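Local coordinates for archaeal actin homolog (Thermoplasma acidophilum, PDB 2FSJ), which polymerizes into bundles of helical filaments in a nucleoside triphosphate-dependent reaction that works best with ATP, at residues G174-L179 with G183-Q188; N285-L290 with F314-P319. All blocks are in the same frame, centred on the assembly; numbering follows the deposited sequence.

Contact 1: G174-L179 with G183-Q188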
loop_
_atom_site.group_PDB
_atom_site.type_symbol
_atom_site.label_atom_id
_atom_site.label_comp_id
_atom_site.label_asym_id
_atom_site.label_seq_id
_atom_site.Cartn_x
_atom_site.Cartn_y
_atom_site.Cartn_z
ATOM N N GLY A 174 2.290 -9.346 -7.255
ATOM C CA GLY A 174 2.064 -8.221 -8.169
ATOM C C GLY A 174 3.366 -7.521 -8.519
ATOM O O GLY A 174 3.710 -7.381 -9.691
ATOM N N ALA A 175 4.146 -7.135 -7.520
ATOM C CA ALA A 175 5.397 -6.488 -7.767
ATOM C C ALA A 175 6.417 -7.362 -8.567
ATOM O O ALA A 175 7.098 -6.882 -9.486
ATOM C CB ALA A 175 6.016 -6.036 -6.455
ATOM N N ALA A 176 6.559 -8.611 -8.164
ATOM C CA ALA A 176 7.475 -9.530 -8.856
ATOM C C ALA A 176 7.083 -9.738 -10.354
ATOM O O ALA A 176 7.945 -9.794 -11.253
ATOM C CB ALA A 176 7.489 -10.803 -8.129
ATOM N N LEU A 177 5.793 -9.800 -10.627
ATOM C CA LEU A 177 5.331 -9.977 -12.008
ATOM C C LEU A 177 5.616 -8.710 -12.825
ATOM O O LEU A 177 6.061 -8.806 -13.955
ATOM C CB LEU A 177 3.857 -10.313 -12.058
ATOM C CG LEU A 177 3.392 -11.636 -11.461
ATOM C CD1 LEU A 177 1.862 -11.654 -11.294
ATOM C CD2 LEU A 177 3.890 -12.788 -12.310
ATOM N N TYR A 178 5.430 -7.535 -12.218
ATOM C CA TYR A 178 5.778 -6.268 -12.869
ATOM C C TYR A 178 7.272 -6.181 -13.173
ATOM O O TYR A 178 7.702 -5.920 -14.316
ATOM C CB TYR A 178 5.330 -5.072 -12.024
ATOM C CG TYR A 178 5.843 -3.766 -12.565
ATOM C CD1 TYR A 178 5.376 -3.289 -13.807
ATOM C CD2 TYR A 178 6.751 -3.031 -11.900
ATOM C CE1 TYR A 178 5.803 -2.130 -14.318
ATOM C CE2 TYR A 178 7.227 -1.825 -12.439
ATOM C CZ TYR A 178 6.717 -1.382 -13.637
ATOM O OH TYR A 178 7.142 -0.198 -14.216
ATOM N N LEU A 179 8.088 -6.486 -12.183
ATOM C CA LEU A 179 9.519 -6.476 -12.385
ATOM C C LEU A 179 10.009 -7.477 -13.434
ATOM O O LEU A 179 10.920 -7.156 -14.201
ATOM C CB LEU A 179 10.250 -6.653 -11.056
ATOM C CG LEU A 179 9.995 -5.501 -10.051
ATOM C CD1 LEU A 179 10.685 -5.891 -8.729
ATOM C CD2 LEU A 179 10.488 -4.111 -10.524
ATOM N N GLY A 183 11.816 -6.680 -17.135
ATOM C CA GLY A 183 13.099 -7.253 -17.433
ATOM C C GLY A 183 14.054 -6.980 -16.310
ATOM O O GLY A 183 15.222 -7.150 -16.499
ATOM N N ILE A 184 13.569 -6.483 -15.167
ATOM C CA ILE A 184 14.412 -6.122 -14.022
ATOM C C ILE A 184 14.834 -7.371 -13.212
ATOM O O ILE A 184 15.921 -7.406 -12.592
ATOM C CB ILE A 184 13.698 -5.058 -13.145
ATOM C CG1 ILE A 184 13.649 -3.713 -13.932
ATOM C CG2 ILE A 184 14.412 -4.907 -11.794
ATOM C CD1 ILE A 184 12.674 -2.661 -13.430
ATOM N N ILE A 185 13.970 -8.376 -13.189
ATOM C CA ILE A 185 14.366 -9.705 -12.712
ATOM C C ILE A 185 14.116 -10.708 -13.823
ATOM O O ILE A 185 13.455 -10.392 -14.818
ATOM C CB ILE A 185 13.583 -10.088 -11.450
ATOM C CG1 ILE A 185 12.079 -10.077 -11.718
ATOM C CG2 ILE A 185 13.945 -9.152 -10.304
ATOM C CD1 ILE A 185 11.214 -10.622 -10.592
ATOM N N GLU A 186 14.638 -11.918 -13.663
ATOM C CA GLU A 186 14.517 -12.952 -14.699
ATOM C C GLU A 186 14.212 -14.314 -14.077
ATOM O O GLU A 186 14.629 -14.580 -12.960
ATOM C CB GLU A 186 15.823 -13.047 -15.496
ATOM N N GLN A 187 13.452 -15.147 -14.772
ATOM C CA GLN A 187 13.138 -16.472 -14.254
ATOM C C GLN A 187 14.402 -17.315 -14.336
ATOM O O GLN A 187 15.169 -17.214 -15.297
ATOM C CB GLN A 187 12.003 -17.119 -15.020
ATOM C CG GLN A 187 10.679 -16.431 -14.799
ATOM C CD GLN A 187 9.537 -17.236 -15.278
ATOM O OE1 GLN A 187 9.087 -18.163 -14.597
ATOM N NE2 GLN A 187 9.052 -16.907 -16.457
ATOM N N GLN A 188 14.620 -18.090 -13.285
ATOM C CA GLN A 188 15.836 -18.881 -13.087
ATOM C C GLN A 188 15.611 -19.741 -11.854
ATOM O O GLN A 188 14.670 -19.493 -11.126
ATOM C CB GLN A 188 17.041 -17.968 -12.856
ATOM C CG GLN A 188 16.850 -16.913 -11.773
ATOM C CD GLN A 188 17.834 -15.758 -11.865
ATOM O OE1 GLN A 188 18.955 -15.931 -12.338
ATOM N NE2 GLN A 188 17.424 -14.578 -11.405
#
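Leu179 and the two isoleucines that follow the helix, Ile184 and Ile185, carry most of the surface that the chain buries as it folds back on helix 173-182. The carbonyl of Leu179 sits at the centre. Ile184 N donates to Leu179 O over 2.9 Å, arriving nearly along the C=O axis, and the amide of Ile185 adds a weak, longer bond to the same Leu179 O at 3.4 Å. Gly183, with positive phi (87°), closes the helix in a Schellman motif; such a backbone suits glycine, which has no side chain to strain it.

The turn brings branched apolar side chains over the last helical turns. Ile184 CD1 meets Leu179 CD2 at 3.9 Å, the two chains crossing obliquely. Ile185 holds CG1 between its own backbone N and carbonyl carbon (chi1 58°), which lays the ethyl arm along the helix: CG1 packs on Leu179 CB at 3.9 Å, and CD1 reaches on to Ala176 O at 3.4 Å. Ala176 is small enough to let that methyl come close to the backbone. Both isoleucines also touch Val323, while Leu179 packs on Ile301 of strand 297-303 and on Ile325. The chemistry implies a joint use of backbone and side chain: a carbonyl of the last turn, Leu179 O, takes one good and one weak bond from the amides that follow, and the side chains of the same residues pack on the helix.

Contact 2: N285-L290 with F314-P319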
loop_
_atom_site.group_PDB
_atom_site.type_symbol
_atom_site.label_atom_id
_atom_site.label_comp_id
_atom_site.label_asym_id
_atom_site.label_seq_id
_atom_site.Cartn_x
_atom_site.Cartn_y
_atom_site.Cartn_z
ATOM N N ASN A 285 14.396 -11.261 11.896
ATOM C CA ASN A 285 13.208 -12.073 11.720
ATOM C C ASN A 285 13.172 -12.801 10.338
ATOM O O ASN A 285 12.868 -13.985 10.262
ATOM C CB ASN A 285 11.968 -11.198 11.936
ATOM C CG ASN A 285 11.418 -11.261 13.370
ATOM O OD1 ASN A 285 11.927 -10.590 14.301
ATOM N ND2 ASN A 285 10.367 -12.044 13.555
ATOM N N ILE A 286 13.560 -12.105 9.266
ATOM C CA ILE A 286 13.721 -12.731 7.964
ATOM C C ILE A 286 14.737 -13.880 7.984
ATOM O O ILE A 286 14.438 -14.976 7.513
ATOM C CB ILE A 286 14.031 -11.675 6.878
ATOM C CG1 ILE A 286 12.794 -10.805 6.689
ATOM C CG2 ILE A 286 14.445 -12.340 5.562
ATOM C CD1 ILE A 286 12.963 -9.560 5.782
ATOM N N ARG A 287 15.908 -13.651 8.563
ATOM C CA ARG A 287 16.906 -14.689 8.716
ATOM C C ARG A 287 16.427 -15.895 9.469
ATOM O O ARG A 287 16.668 -16.995 9.051
ATOM C CB ARG A 287 18.152 -14.148 9.381
ATOM C CG ARG A 287 18.974 -13.265 8.464
ATOM C CD ARG A 287 20.203 -12.678 9.196
ATOM N NE ARG A 287 21.156 -12.075 8.271
ATOM C CZ ARG A 287 21.997 -11.098 8.605
ATOM N NH1 ARG A 287 21.980 -10.573 9.825
ATOM N NH2 ARG A 287 22.853 -10.640 7.710
ATOM N N LEU A 288 15.745 -15.689 10.577
ATOM C CA LEU A 288 15.231 -16.813 11.356
ATOM C C LEU A 288 14.218 -17.660 10.580
ATOM O O LEU A 288 14.218 -18.914 10.664
ATOM C CB LEU A 288 14.540 -16.298 12.618
ATOM C CG LEU A 288 15.381 -15.795 13.794
ATOM C CD1 LEU A 288 14.477 -15.114 14.788
ATOM C CD2 LEU A 288 16.221 -16.934 14.471
ATOM N N ASN A 289 13.350 -16.975 9.843
ATOM C CA ASN A 289 12.292 -17.627 9.088
ATOM C C ASN A 289 12.846 -18.348 7.843
ATOM O O ASN A 289 12.395 -19.433 7.502
ATOM C CB ASN A 289 11.189 -16.622 8.772
ATOM C CG ASN A 289 10.429 -16.141 10.046
ATOM O OD1 ASN A 289 10.695 -16.591 11.153
ATOM N ND2 ASN A 289 9.502 -15.238 9.877
ATOM N N LEU A 290 13.877 -17.799 7.210
ATOM C CA LEU A 290 14.404 -18.374 5.983
ATOM C C LEU A 290 15.448 -19.445 6.263
ATOM O O LEU A 290 15.581 -20.370 5.472
ATOM C CB LEU A 290 15.050 -17.323 5.103
ATOM C CG LEU A 290 14.135 -16.226 4.585
ATOM C CD1 LEU A 290 14.958 -15.359 3.644
ATOM C CD2 LEU A 290 12.882 -16.839 3.956
ATOM N N PHE A 314 18.754 -4.071 3.572
ATOM C CA PHE A 314 18.366 -5.477 3.450
ATOM C C PHE A 314 19.375 -6.323 2.655
ATOM O O PHE A 314 19.349 -7.528 2.695
ATOM C CB PHE A 314 16.941 -5.626 2.859
ATOM C CG PHE A 314 15.871 -4.968 3.654
ATOM C CD1 PHE A 314 15.867 -4.990 5.041
ATOM C CD2 PHE A 314 14.835 -4.320 3.007
ATOM C CE1 PHE A 314 14.831 -4.365 5.753
ATOM C CE2 PHE A 314 13.836 -3.722 3.706
ATOM C CZ PHE A 314 13.843 -3.721 5.068
ATOM N N GLU A 315 20.294 -5.671 1.952
ATOM C CA GLU A 315 21.317 -6.391 1.202
ATOM C C GLU A 315 22.106 -7.361 2.047
ATOM O O GLU A 315 22.554 -8.369 1.564
ATOM C CB GLU A 315 22.302 -5.436 0.571
ATOM C CG GLU A 315 23.227 -6.170 -0.383
ATOM C CD GLU A 315 23.781 -5.287 -1.467
ATOM O OE1 GLU A 315 23.656 -4.021 -1.402
ATOM O OE2 GLU A 315 24.372 -5.886 -2.380
ATOM N N GLU A 316 22.231 -7.075 3.335
ATOM C CA GLU A 316 23.017 -7.921 4.194
ATOM C C GLU A 316 22.392 -9.310 4.377
ATOM O O GLU A 316 23.102 -10.260 4.710
ATOM C CB GLU A 316 23.321 -7.208 5.513
ATOM C CG GLU A 316 22.236 -7.247 6.553
ATOM C CD GLU A 316 22.668 -6.526 7.842
ATOM O OE1 GLU A 316 23.060 -5.336 7.760
ATOM O OE2 GLU A 316 22.614 -7.162 8.916
ATOM N N ILE A 317 21.096 -9.456 4.123
ATOM C CA ILE A 317 20.486 -10.788 4.159
ATOM C C ILE A 317 21.138 -11.694 3.088
ATOM O O ILE A 317 21.382 -12.871 3.324
ATOM C CB ILE A 317 18.902 -10.726 3.980
ATOM C CG1 ILE A 317 18.227 -9.879 5.067
ATOM C CG2 ILE A 317 18.307 -12.113 3.943
ATOM C CD1 ILE A 317 16.913 -9.323 4.679
ATOM N N ALA A 318 21.373 -11.163 1.895
ATOM C CA ALA A 318 22.001 -11.917 0.785
ATOM C C ALA A 318 22.803 -11.005 -0.166
ATOM O O ALA A 318 22.298 -10.514 -1.169
ATOM C CB ALA A 318 20.951 -12.678 0.034
ATOM N N PRO A 319 24.054 -10.734 0.203
ATOM C CA PRO A 319 24.894 -9.783 -0.524
ATOM C C PRO A 319 24.949 -10.035 -2.034
ATOM O O PRO A 319 25.047 -11.169 -2.475
ATOM C CB PRO A 319 26.264 -9.965 0.160
ATOM C CG PRO A 319 25.906 -10.265 1.529
ATOM C CD PRO A 319 24.735 -11.214 1.419
HETATM O O HOH W 1 21.922 -13.568 5.889
#
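Helix segment 285-290 and the turn 314-319 come closest at Arg287 and Ile317, whose CA atoms are 7.0 Å apart, a spacing bridged by side chains and one water. Arg287 does the polar work. Its chain runs extended from CG to NE and carries the guanidinium across to the turn, where NH2 donates to the backbone oxygen Glu316 O over 3.0 Å. The bond is bent, 137° at the hydrogen, and NH2 lies above the carbonyl plane. On the same group, NH1 forms a long salt bridge with Glu316 OE2 at 3.6 Å, the guanidinium and carboxylate planes turned 37° apart. The third nitrogen, NE, gives its hydrogen to a water 2.9 Å away, and that water donates to Ile317 O, so a long, many-handed arginine can hold two successive carbonyls of the turn.

This is the actin-like fold, and here the C-terminal part of helix 268-290 packs with the turn after helix 307-310 against the four-stranded sheet containing strands 191-197 and 297-303. Beneath the polar layer, Ile286 CG2 touches Ile317 CD1 at 4.0 Å, the two side chains crossing at about a right angle; both also rest on Ile195, and Ile317 reaches Leu300. Branched aliphatic residues suit this buried seam between helix, turn and sheet. Glu316 turns CG between its backbone N and carbonyl carbon (chi1 82°), which sets CG 3.6 Å from Arg287 NH2 and brings OE2 near the guanidinium. Its OE1 makes the stronger link, a salt bridge to NH2 of Arg313. With an alanine in place of this glutamate, Arg287 and Arg313 would probably both lose their shared carboxylate partner.

Overall arrangement
Contacts 1 and 2 follow one another along the chain, contact 1 closing before contact 2 opens. Their centres lie about 20 Å apart and their nearest atoms about 12 Å, so they do not touch. What they share is the four-stranded sheet: strand 297-303 borders Leu179 in contact 1 and Ile317 in contact 2, and strand 191-197, which follows the loop of contact 1, packs against contact 2. Contact 1 thus ends helix 173-182 just before that strand, whereas contact 2 joins the end of helix 268-290 to a later turn. The side chain of the ATP-binding residue Ser307 is about 11 Å from that of Leu179 and about 9 Å from that of Ile286, so both contacts probably lie near, but outside, the nucleotide site.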